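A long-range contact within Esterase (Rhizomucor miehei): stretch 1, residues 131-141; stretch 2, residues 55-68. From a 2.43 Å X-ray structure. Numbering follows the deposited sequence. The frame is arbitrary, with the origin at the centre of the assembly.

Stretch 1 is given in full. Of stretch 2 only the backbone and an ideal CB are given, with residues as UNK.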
# COMPACT_ATOMS: atom_id res chain seq x y z
N ILE A 131 -10.31 -11.86 -23.77
CA ILE A 131 -9.32 -12.71 -23.10
C ILE A 131 -8.45 -13.41 -24.14
O ILE A 131 -7.22 -13.50 -23.99
CB ILE A 131 -9.99 -13.78 -22.22
CG1 ILE A 131 -10.73 -13.14 -21.04
CG2 ILE A 131 -8.96 -14.77 -21.69
CD1 ILE A 131 -11.49 -14.15 -20.17
N GLU A 132 -9.08 -13.86 -25.22
CA GLU A 132 -8.39 -14.55 -26.29
C GLU A 132 -7.50 -13.61 -27.10
O GLU A 132 -6.43 -14.01 -27.57
CB GLU A 132 -9.41 -15.25 -27.21
CG GLU A 132 -10.02 -16.52 -26.58
CD GLU A 132 -11.16 -17.14 -27.42
OE1 GLU A 132 -11.47 -16.61 -28.52
OE2 GLU A 132 -11.73 -18.17 -26.97
N GLU A 133 -7.92 -12.35 -27.25
CA GLU A 133 -7.08 -11.37 -27.92
C GLU A 133 -5.84 -11.06 -27.07
O GLU A 133 -4.72 -10.93 -27.59
CB GLU A 133 -7.87 -10.07 -28.19
CG GLU A 133 -8.83 -10.18 -29.37
CD GLU A 133 -9.85 -9.06 -29.44
OE1 GLU A 133 -10.07 -8.38 -28.42
OE2 GLU A 133 -10.47 -8.88 -30.52
N ILE A 134 -6.02 -11.00 -25.76
CA ILE A 134 -4.93 -10.57 -24.91
C ILE A 134 -3.90 -11.70 -24.82
O ILE A 134 -2.67 -11.45 -24.81
CB ILE A 134 -5.44 -10.12 -23.53
CG1 ILE A 134 -6.35 -8.90 -23.72
CG2 ILE A 134 -4.28 -9.81 -22.61
CD1 ILE A 134 -7.13 -8.51 -22.51
N TYR A 135 -4.39 -12.94 -24.84
CA TYR A 135 -3.48 -14.08 -24.90
C TYR A 135 -2.68 -14.05 -26.21
O TYR A 135 -1.46 -14.27 -26.22
CB TYR A 135 -4.25 -15.41 -24.76
CG TYR A 135 -3.39 -16.65 -24.97
CD1 TYR A 135 -2.46 -17.06 -24.02
CD2 TYR A 135 -3.50 -17.40 -26.15
CE1 TYR A 135 -1.68 -18.20 -24.22
CE2 TYR A 135 -2.73 -18.54 -26.36
CZ TYR A 135 -1.82 -18.92 -25.39
OH TYR A 135 -1.05 -20.05 -25.60
N ALA A 136 -3.36 -13.73 -27.32
CA ALA A 136 -2.69 -13.67 -28.61
C ALA A 136 -1.68 -12.53 -28.70
O ALA A 136 -0.64 -12.66 -29.34
CB ALA A 136 -3.72 -13.54 -29.72
N ALA A 137 -1.95 -11.42 -28.02
CA ALA A 137 -0.99 -10.32 -28.03
C ALA A 137 0.26 -10.68 -27.24
O ALA A 137 1.37 -10.35 -27.64
CB ALA A 137 -1.63 -9.05 -27.48
N ILE A 138 0.07 -11.39 -26.13
CA ILE A 138 1.21 -11.85 -25.34
C ILE A 138 2.13 -12.76 -26.17
O ILE A 138 3.35 -12.64 -26.10
CB ILE A 138 0.75 -12.59 -24.06
CG1 ILE A 138 0.13 -11.60 -23.07
CG2 ILE A 138 1.92 -13.31 -23.40
CD1 ILE A 138 -0.43 -12.23 -21.77
N LEU A 139 1.52 -13.64 -26.98
CA LEU A 139 2.29 -14.52 -27.86
C LEU A 139 3.08 -13.73 -28.88
O LEU A 139 4.20 -14.09 -29.22
CB LEU A 139 1.38 -15.52 -28.58
CG LEU A 139 0.95 -16.70 -27.69
CD1 LEU A 139 -0.05 -17.62 -28.38
CD2 LEU A 139 2.17 -17.48 -27.19
N TRP A 140 2.51 -12.63 -29.35
CA TRP A 140 3.16 -11.82 -30.36
C TRP A 140 4.38 -11.09 -29.82
O TRP A 140 5.43 -11.01 -30.47
CB TRP A 140 2.16 -10.82 -30.94
CG TRP A 140 2.75 -10.00 -32.01
CD1 TRP A 140 2.80 -10.30 -33.34
CD2 TRP A 140 3.41 -8.73 -31.86
NE1 TRP A 140 3.44 -9.29 -34.02
CE2 TRP A 140 3.83 -8.32 -33.14
CE3 TRP A 140 3.67 -7.89 -30.77
CZ2 TRP A 140 4.50 -7.11 -33.37
CZ3 TRP A 140 4.35 -6.69 -30.99
CH2 TRP A 140 4.75 -6.31 -32.28
N VAL A 141 4.24 -10.55 -28.61
CA VAL A 141 5.33 -9.85 -27.95
C VAL A 141 6.53 -10.75 -27.71
O VAL A 141 7.67 -10.32 -27.86
CB VAL A 141 4.86 -9.26 -26.60
CG1 VAL A 141 6.04 -8.96 -25.70
CG2 VAL A 141 4.02 -8.02 -26.84
N UNK A 55 1.87 3.13 -33.06
CA UNK A 55 0.73 2.20 -33.26
C UNK A 55 1.02 1.14 -34.34
O UNK A 55 1.61 1.44 -35.37
CB UNK A 55 -0.52 2.99 -33.65
N UNK A 56 0.59 -0.10 -34.09
CA UNK A 56 0.85 -1.24 -34.98
C UNK A 56 -0.38 -2.16 -35.11
O UNK A 56 -1.17 -2.30 -34.17
CB UNK A 56 2.05 -2.04 -34.46
N UNK A 57 -0.52 -2.78 -36.28
CA UNK A 57 -1.64 -3.68 -36.58
C UNK A 57 -1.09 -5.04 -37.03
O UNK A 57 -0.39 -5.11 -38.04
CB UNK A 57 -2.55 -3.08 -37.66
N UNK A 58 -1.41 -6.11 -36.31
CA UNK A 58 -0.71 -7.39 -36.49
C UNK A 58 -1.61 -8.61 -36.44
O UNK A 58 -2.79 -8.52 -36.10
CB UNK A 58 0.37 -7.54 -35.42
N UNK A 59 -1.04 -9.76 -36.79
CA UNK A 59 -1.75 -11.04 -36.78
C UNK A 59 -1.06 -12.02 -35.82
O UNK A 59 0.17 -12.04 -35.71
CB UNK A 59 -1.81 -11.63 -38.19
N UNK A 60 -1.86 -12.81 -35.11
CA UNK A 60 -1.36 -13.68 -34.06
C UNK A 60 -2.41 -14.68 -33.59
O UNK A 60 -3.53 -14.28 -33.25
CB UNK A 60 -0.87 -12.84 -32.88
N UNK A 61 -2.05 -15.97 -33.60
CA UNK A 61 -2.90 -17.02 -33.03
C UNK A 61 -4.29 -17.02 -33.63
O UNK A 61 -5.27 -17.35 -32.96
CB UNK A 61 -3.00 -16.86 -31.51
N UNK A 62 -4.38 -16.60 -34.89
CA UNK A 62 -5.66 -16.59 -35.58
C UNK A 62 -6.49 -15.34 -35.35
O UNK A 62 -7.69 -15.34 -35.66
CB UNK A 62 -6.47 -17.81 -35.15
N UNK A 63 -5.88 -14.27 -34.84
CA UNK A 63 -6.62 -13.02 -34.69
C UNK A 63 -5.85 -11.84 -35.24
O UNK A 63 -4.63 -11.91 -35.40
CB UNK A 63 -6.96 -12.77 -33.22
N UNK A 64 -6.58 -10.77 -35.53
CA UNK A 64 -5.96 -9.50 -35.92
C UNK A 64 -6.08 -8.52 -34.76
O UNK A 64 -7.16 -8.36 -34.19
CB UNK A 64 -6.61 -8.93 -37.18
N UNK A 65 -4.96 -7.91 -34.39
CA UNK A 65 -4.88 -7.07 -33.21
C UNK A 65 -4.45 -5.65 -33.53
O UNK A 65 -3.75 -5.41 -34.53
CB UNK A 65 -3.91 -7.69 -32.20
N UNK A 66 -4.85 -4.72 -32.68
CA UNK A 66 -4.32 -3.36 -32.72
C UNK A 66 -3.61 -3.06 -31.40
O UNK A 66 -4.19 -3.26 -30.32
CB UNK A 66 -5.43 -2.34 -32.98
N UNK A 67 -2.37 -2.58 -31.49
CA UNK A 67 -1.54 -2.35 -30.31
C UNK A 67 -0.97 -0.92 -30.29
O UNK A 67 -0.77 -0.30 -31.33
CB UNK A 67 -0.40 -3.37 -30.27
N UNK A 68 -0.72 -0.41 -29.09
CA UNK A 68 0.02 0.84 -28.95
C UNK A 68 1.25 0.55 -28.10
O UNK A 68 1.15 -0.06 -27.03
CB UNK A 68 -0.84 1.94 -28.33

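Stretch 2 is a hairpin of two strands, 55-60 and 63-68, laid across helix 131-141 at angles near 90°. Within each strand, alternate positions face the helix; 61 in the turn does so too.

Position 55 is far from the helix, so many residues would do. It is D55; its OD1 accepts a hydrogen bond from the side chain at 68.

Position 56 points toward stretch 1, but nothing lies within 5.5 Å of the ideal CB. A long chain could reach the W140 ring. It is K56; K56 CE lies 4.3 Å from W140 CH2.

Position 57 is out of reach; almost any strand residue would do. It is V57.

At position 58 the ideal CB is 3.8 Å from W140 NE1. A small or branched apolar residue would suit the indole. It is V58. V58 CG2 sits over the ring face, 4.0 Å from the centroid of the five-membered ring of W140, a CH-pi contact.

Position 59 points away, and polar residues fit. It is E59.

At position 60 the ideal CB is 3.5 Å from A136 O. Room is short and a carbonyl is on offer; serine, threonine or cysteine is plausible. It is S60, and S60 OG donates a 2.7 Å hydrogen bond to A136 O. That oxygen also accepts the helical bond from W140 N.

Position 61 has phi/psi of 56/31, left-handed, which favours asparagine, aspartate or glycine. The ideal CB is 3.8 Å from A136 CB. It is D61. D61 OD2 lies at the edge of the Y135 ring, 3.9 Å from Y135 CD2, and accepts a hydrogen bond from a water.

Position 62, at 85/16, would jam a CB against the preceding carbonyl. Glycine is called for, and it is G62, third in the type I' turn from S60 to 63.

Position 63 points toward the helix near E133 CG, with the E132 carboxylate farther out. A long basic chain suits. It is K63. K63 NZ makes a long salt bridge to E132 OE1 (3.7 Å). The water at D61 also links K63 NZ and E132 O.

Position 64 points away; a polar or beta-branched residue would serve. It is T64.

Position 65 faces A137. The alanines leave space for a larger apolar chain. It is L65, with L65 CD1 3.8 Å from A137 CB.

Position 66 is out of reach; many residues would do. It is K66.

Position 67 points toward the helix across a gap that a long apolar chain could fill. It is L67: L67 CD1 is 3.8 Å from W140 CE3.

Position 68 is out of reach; many would do. It is T68; T68 OG1 donates to D55 OD1 (2.6 Å).

Stretch 2 (55-68) DKVVESDGKTLKLT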
# COMPACT_ATOMS: atom_id res chain seq x y z
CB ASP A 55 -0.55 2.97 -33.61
CG ASP A 55 -1.17 3.70 -32.40
OD1 ASP A 55 -0.70 3.48 -31.27
OD2 ASP A 55 -2.13 4.48 -32.58
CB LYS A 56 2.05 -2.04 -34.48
CG LYS A 56 3.39 -1.31 -34.53
CD LYS A 56 4.56 -2.21 -34.13
CE LYS A 56 4.91 -3.22 -35.21
NZ LYS A 56 5.41 -2.54 -36.44
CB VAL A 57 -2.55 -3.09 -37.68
CG1 VAL A 57 -3.66 -4.06 -38.07
CG2 VAL A 57 -3.11 -1.75 -37.22
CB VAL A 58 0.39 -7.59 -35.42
CG1 VAL A 58 1.44 -6.50 -35.48
CG2 VAL A 58 -0.24 -7.67 -34.03
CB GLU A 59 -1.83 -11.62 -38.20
CG GLU A 59 -2.58 -12.93 -38.27
CD GLU A 59 -2.98 -13.31 -39.69
OE1 GLU A 59 -2.37 -12.76 -40.65
OE2 GLU A 59 -3.87 -14.17 -39.85
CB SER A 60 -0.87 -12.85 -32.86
OG SER A 60 -0.29 -13.67 -31.86
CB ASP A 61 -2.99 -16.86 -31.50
CG ASP A 61 -3.47 -18.12 -30.79
OD1 ASP A 61 -2.98 -19.22 -31.15
OD2 ASP A 61 -4.31 -18.02 -29.87
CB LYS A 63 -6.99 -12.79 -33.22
CG LYS A 63 -7.88 -13.90 -32.70
CD LYS A 63 -8.51 -13.60 -31.39
CE LYS A 63 -9.47 -14.74 -31.04
NZ LYS A 63 -8.71 -16.03 -30.95
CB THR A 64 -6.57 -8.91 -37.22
OG1 THR A 64 -7.96 -8.60 -37.01
CG2 THR A 64 -6.44 -9.92 -38.38
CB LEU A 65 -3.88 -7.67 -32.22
CG LEU A 65 -4.05 -9.14 -31.84
CD1 LEU A 65 -2.81 -9.61 -31.09
CD2 LEU A 65 -5.27 -9.31 -30.96
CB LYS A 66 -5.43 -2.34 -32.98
CG LYS A 66 -4.91 -0.95 -33.39
CD LYS A 66 -6.07 0.02 -33.51
CE LYS A 66 -7.29 -0.70 -34.08
NZ LYS A 66 -8.56 0.05 -33.88
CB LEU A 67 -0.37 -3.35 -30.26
CG LEU A 67 -0.67 -4.84 -30.36
CD1 LEU A 67 0.62 -5.64 -30.31
CD2 LEU A 67 -1.61 -5.29 -29.28
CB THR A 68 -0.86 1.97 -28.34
OG1 THR A 68 -1.91 2.29 -29.26
CG2 THR A 68 -0.04 3.23 -28.08
O HOH W 1 -6.16 -16.49 -29.42
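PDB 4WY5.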